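Dihydrofolate reductase (Enterococcus faecalis, PDB 4M7U) catalyses the NADPH-dependent reduction of 7,8-dihydrofolate to tetrahydrofolate, a step that probably supports glycine, purine and DNA-precursor synthesis. Local coordinates at residues W14-Q19 against R123-E128; W30-D35 against Y160-E165; T67-T72 against L83-V88. All coordinates share one frame; numbering follows the deposited sequence.

Interaction 1: residues W14-Q19 against R123-E128; sequences WAQDEQ and RTMIHE
Strands 9-17 and 120-126 run side by side and parallel in the central sheet, their axes here 4.7 Å apart. Backbone bonds fix the register: Thr-124 N donates to Trp-14 O at 2.8 Å, Gln-16 N to Thr-124 O, and Ile-126 N to Gln-16 O.

Trp-14, Gln-16, Arg-123 and Met-125 share one face. CG of Arg-123 stands anti to its backbone N (chi1 179°), lying over the indole beside CE2 and NE1, and CB makes a CH-pi contact 4.1 Å from the centre of the six-membered ring of Trp-14. Farther out, Arg-123 CD meets Trp-14 CZ2 at 3.5 Å. The aliphatic arm does the packing; the guanidinium itself is turned 72° from the indole, and its NH2 forms a salt bridge with Glu-165 on the next strand. In the indole plane, Trp-14 NE1 donates almost straight to a lone pair of Gln-16 OE1 (2.8 Å), fixing the amide, whose NE2 lies 3.2 Å from Met-125 CE.

In this mixed sheet of the dihydrofolate reductase fold, the other face carries Ala-15, an NADP(+)-binding residue. Its lone methyl suits a confined place: CB touches Thr-124 CB at 3.8 Å and also approaches Ile-126 CD1. The Thr-124 hydroxyl probably bonds to Asp-35.

Toward the C-terminal ends of the segments, Asp-17 makes an Asx turn, OD1 accepting from Gln-19 N, while OD2 receives Gln-19 NE2 and Phe-130 N. Beside this turn, Glu-18 N reaches Glu-128 O in a longer bond of 3.3 Å, and a water lies between the two glutamate carboxylates.

Interaction 2: residues W30-D35 against Y160-E165; sequences WHLPND and YAHDYE
Leu-32 and His-162 reach toward each other tip to tip. CD2 of Leu-32 sits over one face of the imidazole, 4.0 Å from its centre and 15° off the ring normal, a CH-pi contact. The other branch, CD1, approaches Tyr-160 CD2 at 4.3 Å, while Trp-30 CB lies equally far from Tyr-160 CE2. The fork of leucine suits this place: both methyls rest on the imidazole, and CD1 reaches the Tyr-160 ring as well.

The polar links are indirect, for no hydrogen bond joins the two segments. His-162 ND1 donates to Tyr-160 O at 2.7 Å, nearly in the ring plane, which fixes the rotation of the imidazole. Its NE2 then meets, at 2.8 Å, a water that also binds Tyr-164 OH and Asn-34 ND2. A second water accepts from His-31 N and lies unusually close to Tyr-160 OH.

Tyr-164 passes obliquely beside Asp-35, CE2 lying 3.6 Å from OD1, an oxygen whose probable hydrogen-bond partner is Thr-124. The phenol oxygen also packs against CB of Asn-34 at 3.5 Å.

With Leu-32 as its N-cap residue, helix 33-43 thus begins directly against antiparallel strand 162-169, a helix-on-sheet packing within the dihydrofolate reductase fold.

Interaction 3: residues T67-T72 against L83-V88; sequences TTIVLT and LVMHSV. With NAP (NADP nicotinamide-adenine-dinucleotide phosphate), chain B.
Thr-67 to Leu-71 and Leu-83 to Met-85 are parallel strands joined by a backbone ladder: Leu-83 N to Thr-68 O, Val-70 N to Leu-83 O (2.8 Å), Met-85 N to Val-70 O and Thr-72 N to Met-85 O. His-86 extends it with its side chain, ND1 donating to Thr-72 O at 2.8 Å through a bent bond (134°).

Apolar contacts flank the ladder. The extended chain of Met-85 crosses Ile-69, CE meeting CD1 at 3.7 Å, and Leu-83 CD1 touches Thr-67 CG2 at 3.8 Å. Thr-72 CG2 packs on Val-84 CG1 at 3.6 Å.

The remaining contacts hold the cofactor. Thr-72 has OG1 anti to its backbone N (chi1 180°), and this hydroxyl donates to O2X of the 2'-phosphate at 2.6 Å, the group that distinguishes NADP(H) from NAD(H). Leu-71 supplies an apolar surface for the adenine, CG lying 3.6 Å from C4A, and Val-88 CG2 approaches N6A at 3.5 Å.

Strand 83-85 edges the sheet, and strand 47-51 pairs with the far side of 67-71. Helix 88-97, whose start Ser-87 caps, packs on Ile-69 and Met-85, while Phe-55 of helix 52-57 meets Val-70 on the other face.

How the interactions relate
From the N terminus, strand 9-17 supplies the first half of interaction 1, and residues 30-35 open interaction 2 at the start of helix 33-43. Interaction 3 opens and closes next, joining 67-72 to 83-88 across a connection of only ten residues. It therefore lies wholly within the two longer spans, which are already open and close later. Residues 123-128 then close interaction 1, and 160-165 close interaction 2, so these two cross along the chain. They also touch in space, on neighbouring strands 120-126 and 162-169. Interaction 3 stands about 26 Å from interaction 1, centre to centre, across the chain's centre on the same sheet, where it joins edge strand 83-85 to 67-71 beside the cofactor's adenine.

Interaction 1: residues W14-Q19 against R123-E128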
loop_
_atom_site.group_PDB
_atom_site.type_symbol
_atom_site.label_atom_id
_atom_site.label_comp_id
_atom_site.label_asym_id
_atom_site.label_seq_id
_atom_site.Cartn_x
_atom_site.Cartn_y
_atom_site.Cartn_z
ATOM N N TRP A 14 -3.668 1.850 -1.921
ATOM C CA TRP A 14 -2.997 2.307 -3.128
ATOM C C TRP A 14 -3.893 3.221 -3.927
ATOM O O TRP A 14 -5.112 3.257 -3.709
ATOM C CB TRP A 14 -2.507 1.126 -3.988
ATOM C CG TRP A 14 -3.568 0.420 -4.782
ATOM C CD1 TRP A 14 -3.876 0.611 -6.106
ATOM C CD2 TRP A 14 -4.473 -0.590 -4.294
ATOM N NE1 TRP A 14 -4.915 -0.222 -6.467
ATOM C CE2 TRP A 14 -5.298 -0.956 -5.381
ATOM C CE3 TRP A 14 -4.650 -1.214 -3.054
ATOM C CZ2 TRP A 14 -6.291 -1.945 -5.253
ATOM C CZ3 TRP A 14 -5.635 -2.181 -2.926
ATOM C CH2 TRP A 14 -6.447 -2.539 -4.026
ATOM N N ALA A 15 -3.268 3.978 -4.827
ATOM C CA ALA A 15 -3.993 4.732 -5.835
ATOM C C ALA A 15 -3.606 4.160 -7.189
ATOM O O ALA A 15 -2.441 3.802 -7.415
ATOM C CB ALA A 15 -3.643 6.207 -5.767
ATOM N N GLN A 16 -4.584 4.058 -8.084
ATOM C CA GLN A 16 -4.324 3.643 -9.461
ATOM C C GLN A 16 -5.193 4.446 -10.426
ATOM O O GLN A 16 -6.221 5.016 -10.013
ATOM C CB GLN A 16 -4.621 2.150 -9.628
ATOM C CG GLN A 16 -6.099 1.817 -9.486
ATOM C CD GLN A 16 -6.399 0.372 -9.772
ATOM O OE1 GLN A 16 -6.037 -0.519 -8.995
ATOM N NE2 GLN A 16 -7.067 0.121 -10.897
ATOM N N ASP A 17 -4.793 4.459 -11.706
ATOM C CA ASP A 17 -5.570 5.111 -12.764
ATOM C C ASP A 17 -6.537 4.104 -13.404
ATOM O O ASP A 17 -6.579 2.945 -12.990
ATOM C CB ASP A 17 -4.652 5.809 -13.793
ATOM C CG ASP A 17 -4.065 4.863 -14.836
ATOM O OD1 ASP A 17 -4.220 3.607 -14.722
ATOM O OD2 ASP A 17 -3.417 5.390 -15.787
ATOM N N GLU A 18 -7.312 4.519 -14.398
ATOM C CA GLU A 18 -8.315 3.600 -14.952
ATOM C C GLU A 18 -7.713 2.428 -15.766
ATOM O O GLU A 18 -8.420 1.491 -16.130
ATOM C CB GLU A 18 -9.404 4.361 -15.732
ATOM C CG GLU A 18 -8.876 5.370 -16.713
ATOM C CD GLU A 18 -9.949 6.331 -17.243
ATOM O OE1 GLU A 18 -11.059 6.419 -16.650
ATOM O OE2 GLU A 18 -9.671 7.014 -18.260
ATOM N N GLN A 19 -6.407 2.464 -16.022
ATOM C CA GLN A 19 -5.743 1.345 -16.688
ATOM C C GLN A 19 -5.175 0.357 -15.680
ATOM O O GLN A 19 -4.725 -0.725 -16.051
ATOM C CB GLN A 19 -4.592 1.853 -17.552
ATOM C CG GLN A 19 -4.997 2.865 -18.591
ATOM C CD GLN A 19 -3.799 3.580 -19.176
ATOM O OE1 GLN A 19 -3.576 3.545 -20.388
ATOM N NE2 GLN A 19 -3.010 4.232 -18.311
ATOM N N ARG A 123 -8.613 1.608 -1.877
ATOM C CA ARG A 123 -8.184 1.971 -3.229
ATOM C C ARG A 123 -8.687 3.340 -3.646
ATOM O O ARG A 123 -9.889 3.642 -3.535
ATOM C CB ARG A 123 -8.675 0.935 -4.253
ATOM C CG ARG A 123 -8.262 1.276 -5.693
ATOM C CD ARG A 123 -8.642 0.159 -6.662
ATOM N NE ARG A 123 -10.049 0.215 -7.041
ATOM C CZ ARG A 123 -10.553 -0.381 -8.116
ATOM N NH1 ARG A 123 -9.763 -1.091 -8.917
ATOM N NH2 ARG A 123 -11.843 -0.253 -8.399
ATOM N N THR A 124 -7.771 4.171 -4.135
ATOM C CA THR A 124 -8.161 5.442 -4.743
ATOM C C THR A 124 -8.187 5.250 -6.251
ATOM O O THR A 124 -7.140 5.088 -6.884
ATOM C CB THR A 124 -7.176 6.567 -4.415
ATOM O OG1 THR A 124 -7.149 6.779 -2.994
ATOM C CG2 THR A 124 -7.592 7.867 -5.130
ATOM N N MET A 125 -9.381 5.232 -6.828
ATOM C CA MET A 125 -9.530 5.033 -8.273
ATOM C C MET A 125 -9.525 6.394 -8.971
ATOM O O MET A 125 -10.419 7.218 -8.755
ATOM C CB MET A 125 -10.822 4.250 -8.566
ATOM C CG MET A 125 -11.082 3.982 -10.055
ATOM S SD MET A 125 -9.667 3.295 -10.956
ATOM C CE MET A 125 -9.947 1.566 -10.732
ATOM N N ILE A 126 -8.504 6.640 -9.785
ATOM C CA ILE A 126 -8.377 7.921 -10.471
ATOM C C ILE A 126 -8.855 7.793 -11.918
ATOM O O ILE A 126 -8.307 7.011 -12.709
ATOM C CB ILE A 126 -6.915 8.419 -10.439
ATOM C CG1 ILE A 126 -6.395 8.449 -8.988
ATOM C CG2 ILE A 126 -6.808 9.777 -11.066
ATOM C CD1 ILE A 126 -4.904 8.831 -8.869
ATOM N N HIS A 127 -9.880 8.568 -12.259
ATOM C CA HIS A 127 -10.538 8.441 -13.554
ATOM C C HIS A 127 -9.840 9.291 -14.613
ATOM O O HIS A 127 -10.323 10.346 -15.027
ATOM C CB HIS A 127 -12.025 8.781 -13.432
ATOM C CG HIS A 127 -12.713 8.027 -12.335
ATOM N ND1 HIS A 127 -12.958 6.670 -12.399
ATOM C CD2 HIS A 127 -13.206 8.449 -11.144
ATOM C CE1 HIS A 127 -13.580 6.290 -11.293
ATOM N NE2 HIS A 127 -13.742 7.338 -10.519
ATOM N N GLU A 128 -8.679 8.805 -15.026
ATOM C CA GLU A 128 -7.858 9.451 -16.033
ATOM C C GLU A 128 -6.828 8.407 -16.416
ATOM O O GLU A 128 -6.596 7.442 -15.667
ATOM C CB GLU A 128 -7.186 10.713 -15.469
ATOM C CG GLU A 128 -6.562 11.642 -16.519
ATOM C CD GLU A 128 -7.349 11.645 -17.822
ATOM O OE1 GLU A 128 -8.262 12.483 -17.964
ATOM O OE2 GLU A 128 -7.066 10.800 -18.704
HETATM O O HOH W 1 -9.487 9.466 -20.004
#

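Interaction 2: residues W30-D35 against Y160-E165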
loop_
_atom_site.group_PDB
_atom_site.type_symbol
_atom_site.label_atom_id
_atom_site.label_comp_id
_atom_site.label_asym_id
_atom_site.label_seq_id
_atom_site.Cartn_x
_atom_site.Cartn_y
_atom_site.Cartn_z
ATOM N N TRP A 30 1.207 10.725 -11.463
ATOM C CA TRP A 30 0.275 11.843 -11.293
ATOM C C TRP A 30 0.579 12.546 -9.991
ATOM O O TRP A 30 1.337 12.044 -9.163
ATOM C CB TRP A 30 -1.171 11.345 -11.221
ATOM C CG TRP A 30 -1.318 10.296 -10.166
ATOM C CD1 TRP A 30 -1.414 10.494 -8.821
ATOM C CD2 TRP A 30 -1.335 8.881 -10.370
ATOM N NE1 TRP A 30 -1.498 9.288 -8.173
ATOM C CE2 TRP A 30 -1.461 8.288 -9.097
ATOM C CE3 TRP A 30 -1.273 8.065 -11.498
ATOM C CZ2 TRP A 30 -1.523 6.898 -8.934
ATOM C CZ3 TRP A 30 -1.340 6.688 -11.328
ATOM C CH2 TRP A 30 -1.454 6.122 -10.056
ATOM N N HIS A 31 -0.040 13.698 -9.789
ATOM C CA HIS A 31 0.013 14.326 -8.486
ATOM C C HIS A 31 -1.425 14.572 -8.053
ATOM O O HIS A 31 -2.210 15.174 -8.785
ATOM C CB HIS A 31 0.825 15.626 -8.533
ATOM C CG HIS A 31 1.006 16.280 -7.196
ATOM N ND1 HIS A 31 1.347 15.571 -6.057
ATOM C CD2 HIS A 31 0.897 17.573 -6.813
ATOM C CE1 HIS A 31 1.436 16.406 -5.036
ATOM N NE2 HIS A 31 1.167 17.626 -5.466
ATOM N N LEU A 32 -1.778 14.062 -6.878
ATOM C CA LEU A 32 -3.118 14.213 -6.335
ATOM C C LEU A 32 -3.000 14.399 -4.824
ATOM O O LEU A 32 -3.145 13.431 -4.067
ATOM C CB LEU A 32 -3.970 12.973 -6.666
ATOM C CG LEU A 32 -5.475 13.040 -6.409
ATOM C CD1 LEU A 32 -6.114 14.076 -7.348
ATOM C CD2 LEU A 32 -6.116 11.653 -6.629
ATOM N N PRO A 33 -2.727 15.646 -4.380
ATOM C CA PRO A 33 -2.448 15.971 -2.969
ATOM C C PRO A 33 -3.448 15.415 -1.962
ATOM O O PRO A 33 -3.011 14.962 -0.890
ATOM C CB PRO A 33 -2.508 17.509 -2.939
ATOM C CG PRO A 33 -2.130 17.930 -4.329
ATOM C CD PRO A 33 -2.614 16.835 -5.252
ATOM N N ASN A 34 -4.751 15.473 -2.249
ATOM C CA ASN A 34 -5.724 14.956 -1.280
ATOM C C ASN A 34 -5.499 13.471 -0.977
ATOM O O ASN A 34 -5.644 13.021 0.163
ATOM C CB ASN A 34 -7.174 15.199 -1.720
ATOM C CG ASN A 34 -7.515 16.680 -1.844
ATOM O OD1 ASN A 34 -6.797 17.542 -1.327
ATOM N ND2 ASN A 34 -8.620 16.982 -2.539
ATOM N N ASP A 35 -5.124 12.714 -1.998
ATOM C CA ASP A 35 -4.897 11.288 -1.793
ATOM C C ASP A 35 -3.675 11.033 -0.892
ATOM O O ASP A 35 -3.727 10.206 0.011
ATOM C CB ASP A 35 -4.787 10.548 -3.125
ATOM C CG ASP A 35 -4.561 9.061 -2.941
ATOM O OD1 ASP A 35 -5.450 8.376 -2.372
ATOM O OD2 ASP A 35 -3.489 8.579 -3.368
ATOM N N TYR A 160 -8.118 15.680 -11.119
ATOM C CA TYR A 160 -8.743 14.516 -11.738
ATOM C C TYR A 160 -9.906 14.036 -10.898
ATOM O O TYR A 160 -9.827 14.079 -9.674
ATOM C CB TYR A 160 -7.712 13.377 -11.900
ATOM C CG TYR A 160 -6.369 13.852 -12.416
ATOM C CD1 TYR A 160 -6.216 14.261 -13.734
ATOM C CD2 TYR A 160 -5.266 13.920 -11.578
ATOM C CE1 TYR A 160 -5.002 14.717 -14.212
ATOM C CE2 TYR A 160 -4.042 14.373 -12.046
ATOM C CZ TYR A 160 -3.919 14.769 -13.367
ATOM O OH TYR A 160 -2.703 15.221 -13.854
ATOM N N ALA A 161 -10.977 13.587 -11.559
ATOM C CA ALA A 161 -12.081 12.930 -10.873
ATOM C C ALA A 161 -11.523 11.662 -10.252
ATOM O O ALA A 161 -10.704 10.976 -10.867
ATOM C CB ALA A 161 -13.196 12.576 -11.847
ATOM N N HIS A 162 -11.955 11.341 -9.037
ATOM C CA HIS A 162 -11.441 10.154 -8.377
ATOM C C HIS A 162 -12.425 9.641 -7.337
ATOM O O HIS A 162 -13.292 10.393 -6.876
ATOM C CB HIS A 162 -10.057 10.446 -7.766
ATOM C CG HIS A 162 -10.042 11.602 -6.808
ATOM N ND1 HIS A 162 -10.079 12.918 -7.225
ATOM C CD2 HIS A 162 -9.983 11.638 -5.452
ATOM C CE1 HIS A 162 -10.047 13.712 -6.171
ATOM N NE2 HIS A 162 -9.986 12.973 -5.086
ATOM N N ASP A 163 -12.309 8.354 -7.003
ATOM C CA ASP A 163 -13.111 7.758 -5.942
ATOM C C ASP A 163 -12.218 7.113 -4.898
ATOM O O ASP A 163 -11.173 6.537 -5.232
ATOM C CB ASP A 163 -14.115 6.731 -6.495
ATOM C CG ASP A 163 -15.214 7.380 -7.318
ATOM O OD1 ASP A 163 -16.113 8.016 -6.724
ATOM O OD2 ASP A 163 -15.166 7.286 -8.560
ATOM N N TYR A 164 -12.618 7.248 -3.633
ATOM C CA TYR A 164 -11.984 6.529 -2.543
ATOM C C TYR A 164 -12.841 5.314 -2.187
ATOM O O TYR A 164 -13.967 5.461 -1.673
ATOM C CB TYR A 164 -11.846 7.439 -1.320
ATOM C CG TYR A 164 -10.925 8.622 -1.528
ATOM C CD1 TYR A 164 -11.424 9.856 -1.933
ATOM C CD2 TYR A 164 -9.550 8.509 -1.303
ATOM C CE1 TYR A 164 -10.575 10.951 -2.121
ATOM C CE2 TYR A 164 -8.693 9.604 -1.486
ATOM C CZ TYR A 164 -9.213 10.814 -1.895
ATOM O OH TYR A 164 -8.364 11.896 -2.076
ATOM N N GLU A 165 -12.310 4.117 -2.441
ATOM C CA GLU A 165 -13.079 2.900 -2.240
ATOM C C GLU A 165 -12.546 2.044 -1.090
ATOM O O GLU A 165 -11.341 1.993 -0.849
ATOM C CB GLU A 165 -13.080 2.067 -3.528
ATOM C CG GLU A 165 -13.525 2.827 -4.767
ATOM C CD GLU A 165 -13.445 1.971 -6.018
ATOM O OE1 GLU A 165 -12.676 0.971 -6.013
ATOM O OE2 GLU A 165 -14.153 2.285 -7.004
HETATM O O HOH W 2 -0.877 15.479 -12.108
HETATM O O HOH W 3 -9.948 14.195 -2.567
#

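Interaction 3: residues T67-T72 against L83-V88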
loop_
_atom_site.group_PDB
_atom_site.type_symbol
_atom_site.label_atom_id
_atom_site.label_comp_id
_atom_site.label_asym_id
_atom_site.label_seq_id
_atom_site.Cartn_x
_atom_site.Cartn_y
_atom_site.Cartn_z
ATOM N N THR A 67 6.352 3.437 11.419
ATOM C CA THR A 67 7.418 2.476 11.177
ATOM C C THR A 67 7.275 1.997 9.734
ATOM O O THR A 67 6.195 1.557 9.334
ATOM C CB THR A 67 7.313 1.259 12.126
ATOM O OG1 THR A 67 7.497 1.686 13.482
ATOM C CG2 THR A 67 8.379 0.209 11.785
ATOM N N THR A 68 8.346 2.099 8.950
ATOM C CA THR A 68 8.360 1.529 7.603
ATOM C C THR A 68 9.175 0.234 7.570
ATOM O O THR A 68 10.282 0.175 8.125
ATOM C CB THR A 68 8.946 2.507 6.587
ATOM O OG1 THR A 68 8.166 3.712 6.574
ATOM C CG2 THR A 68 8.960 1.886 5.173
ATOM N N ILE A 69 8.628 -0.808 6.941
ATOM C CA ILE A 69 9.408 -2.024 6.661
ATOM C C ILE A 69 9.720 -2.132 5.155
ATOM O O ILE A 69 8.813 -2.038 4.322
ATOM C CB ILE A 69 8.662 -3.305 7.108
ATOM C CG1 ILE A 69 8.411 -3.303 8.625
ATOM C CG2 ILE A 69 9.448 -4.543 6.713
ATOM C CD1 ILE A 69 7.359 -4.323 9.071
ATOM N N VAL A 70 10.995 -2.313 4.796
ATOM C CA VAL A 70 11.352 -2.561 3.390
ATOM C C VAL A 70 11.625 -4.046 3.146
ATOM O O VAL A 70 12.377 -4.684 3.897
ATOM C CB VAL A 70 12.536 -1.703 2.915
ATOM C CG1 VAL A 70 12.875 -2.032 1.487
ATOM C CG2 VAL A 70 12.178 -0.222 3.024
ATOM N N LEU A 71 10.986 -4.600 2.115
ATOM C CA LEU A 71 11.075 -6.030 1.837
ATOM C C LEU A 71 12.101 -6.255 0.723
ATOM O O LEU A 71 12.035 -5.604 -0.323
ATOM C CB LEU A 71 9.693 -6.555 1.426
ATOM C CG LEU A 71 9.365 -8.047 1.386
ATOM C CD1 LEU A 71 9.776 -8.726 2.673
ATOM C CD2 LEU A 71 7.865 -8.217 1.154
ATOM N N THR A 72 13.064 -7.148 0.956
ATOM C CA THR A 72 14.117 -7.434 -0.028
ATOM C C THR A 72 14.739 -8.786 0.263
ATOM O O THR A 72 14.804 -9.191 1.416
ATOM C CB THR A 72 15.221 -6.327 -0.035
ATOM O OG1 THR A 72 16.239 -6.637 -1.005
ATOM C CG2 THR A 72 15.857 -6.190 1.338
ATOM N N LEU A 83 13.000 -0.663 9.014
ATOM C CA LEU A 83 13.284 -2.058 9.263
ATOM C C LEU A 83 13.428 -2.686 7.878
ATOM O O LEU A 83 12.801 -2.236 6.914
ATOM C CB LEU A 83 12.125 -2.715 10.020
ATOM C CG LEU A 83 11.787 -2.082 11.372
ATOM C CD1 LEU A 83 10.642 -2.807 12.076
ATOM C CD2 LEU A 83 13.021 -2.120 12.230
ATOM N N VAL A 84 14.260 -3.711 7.776
ATOM C CA VAL A 84 14.422 -4.438 6.531
ATOM C C VAL A 84 14.068 -5.874 6.814
ATOM O O VAL A 84 14.549 -6.440 7.787
ATOM C CB VAL A 84 15.876 -4.398 6.044
ATOM C CG1 VAL A 84 16.025 -5.236 4.793
ATOM C CG2 VAL A 84 16.308 -2.966 5.763
ATOM N N MET A 85 13.207 -6.469 5.998
ATOM C CA MET A 85 12.842 -7.871 6.200
ATOM C C MET A 85 12.963 -8.630 4.889
ATOM O O MET A 85 13.092 -8.010 3.818
ATOM C CB MET A 85 11.433 -8.006 6.814
ATOM C CG MET A 85 11.328 -7.492 8.245
ATOM S SD MET A 85 9.689 -7.693 8.999
ATOM C CE MET A 85 9.888 -6.623 10.448
ATOM N N HIS A 86 12.920 -9.960 4.955
ATOM C CA HIS A 86 13.351 -10.747 3.799
ATOM C C HIS A 86 12.383 -11.830 3.335
ATOM O O HIS A 86 12.748 -12.684 2.529
ATOM C CB HIS A 86 14.721 -11.371 4.074
ATOM C CG HIS A 86 15.743 -10.393 4.553
ATOM N ND1 HIS A 86 16.453 -9.580 3.699
ATOM C CD2 HIS A 86 16.169 -10.090 5.805
ATOM C CE1 HIS A 86 17.278 -8.822 4.399
ATOM N NE2 HIS A 86 17.127 -9.109 5.675
ATOM N N SER A 87 11.157 -11.804 3.840
ATOM C CA SER A 87 10.168 -12.782 3.416
ATOM C C SER A 87 8.780 -12.378 3.863
ATOM O O SER A 87 8.619 -11.601 4.816
ATOM C CB SER A 87 10.492 -14.166 3.973
ATOM O OG SER A 87 10.318 -14.189 5.375
ATOM N N VAL A 88 7.791 -12.916 3.156
ATOM C CA VAL A 88 6.391 -12.764 3.510
ATOM C C VAL A 88 6.150 -13.272 4.916
ATOM O O VAL A 88 5.482 -12.605 5.712
ATOM C CB VAL A 88 5.488 -13.526 2.529
ATOM C CG1 VAL A 88 4.066 -13.629 3.067
ATOM C CG2 VAL A 88 5.490 -12.828 1.190
HETATM P PA NAP B . 8.003 -3.647 -5.648
HETATM O O1A NAP B . 6.837 -4.633 -5.327
HETATM O O2A NAP B . 7.829 -2.312 -4.950
HETATM O O5B NAP B . 9.351 -4.254 -5.130
HETATM C C5B NAP B . 9.788 -5.495 -5.599
HETATM C C4B NAP B . 10.933 -6.006 -4.783
HETATM O O4B NAP B . 10.659 -6.158 -3.318
HETATM C C3B NAP B . 11.733 -7.213 -5.211
HETATM O O3B NAP B . 12.491 -7.196 -6.362
HETATM C C2B NAP B . 12.384 -7.616 -3.942
HETATM O O2B NAP B . 13.565 -7.013 -3.560
HETATM C C1B NAP B . 11.158 -7.532 -3.058
HETATM N N9A NAP B . 10.281 -8.502 -2.479
HETATM C C8A NAP B . 8.996 -8.643 -2.805
HETATM N N7A NAP B . 8.522 -9.816 -2.149
HETATM C C5A NAP B . 9.588 -10.381 -1.447
HETATM C C6A NAP B . 9.670 -11.528 -0.646
HETATM N N6A NAP B . 8.502 -12.344 -0.443
HETATM N N1A NAP B . 10.839 -11.830 -0.088
HETATM C C2A NAP B . 11.948 -11.044 -0.277
HETATM N N3A NAP B . 11.869 -9.905 -1.075
HETATM C C4A NAP B . 10.687 -9.607 -1.636
HETATM O O3 NAP B . 8.185 -3.439 -7.204
HETATM P PN NAP B . 7.051 -3.608 -8.301
HETATM O O1N NAP B . 6.683 -5.118 -8.448
HETATM O O2N NAP B . 5.804 -2.814 -7.977
HETATM O O5D NAP B . 7.681 -3.006 -9.623
HETATM C C5D NAP B . 8.652 -1.999 -9.464
HETATM C C4D NAP B . 9.721 -1.866 -10.533
HETATM O O4D NAP B . 9.750 -2.826 -11.662
HETATM C C3D NAP B . 10.078 -0.496 -11.110
HETATM O O3D NAP B . 11.264 0.039 -10.847
HETATM C C2D NAP B . 9.690 -0.576 -12.560
HETATM O O2D NAP B . 10.227 0.286 -13.494
HETATM C C1D NAP B . 9.630 -2.050 -12.903
HETATM N N1N NAP B . 8.968 -2.632 -14.045
HETATM C C2N NAP B . 9.270 -2.393 -15.446
HETATM C C3N NAP B . 8.549 -3.189 -16.541
HETATM C C7N NAP B . 9.307 -3.426 -17.796
HETATM O O7N NAP B . 10.504 -3.666 -17.715
HETATM N N7N NAP B . 8.768 -2.974 -19.038
HETATM C C4N NAP B . 7.257 -3.981 -16.216
HETATM C C5N NAP B . 6.845 -3.929 -14.720
HETATM C C6N NAP B . 7.653 -3.113 -13.693
HETATM P P2B NAP B . 14.908 -7.634 -4.091
HETATM O O1X NAP B . 14.913 -7.591 -5.654
HETATM O O2X NAP B . 16.080 -6.751 -3.563
HETATM O O3X NAP B . 15.008 -9.063 -3.609
#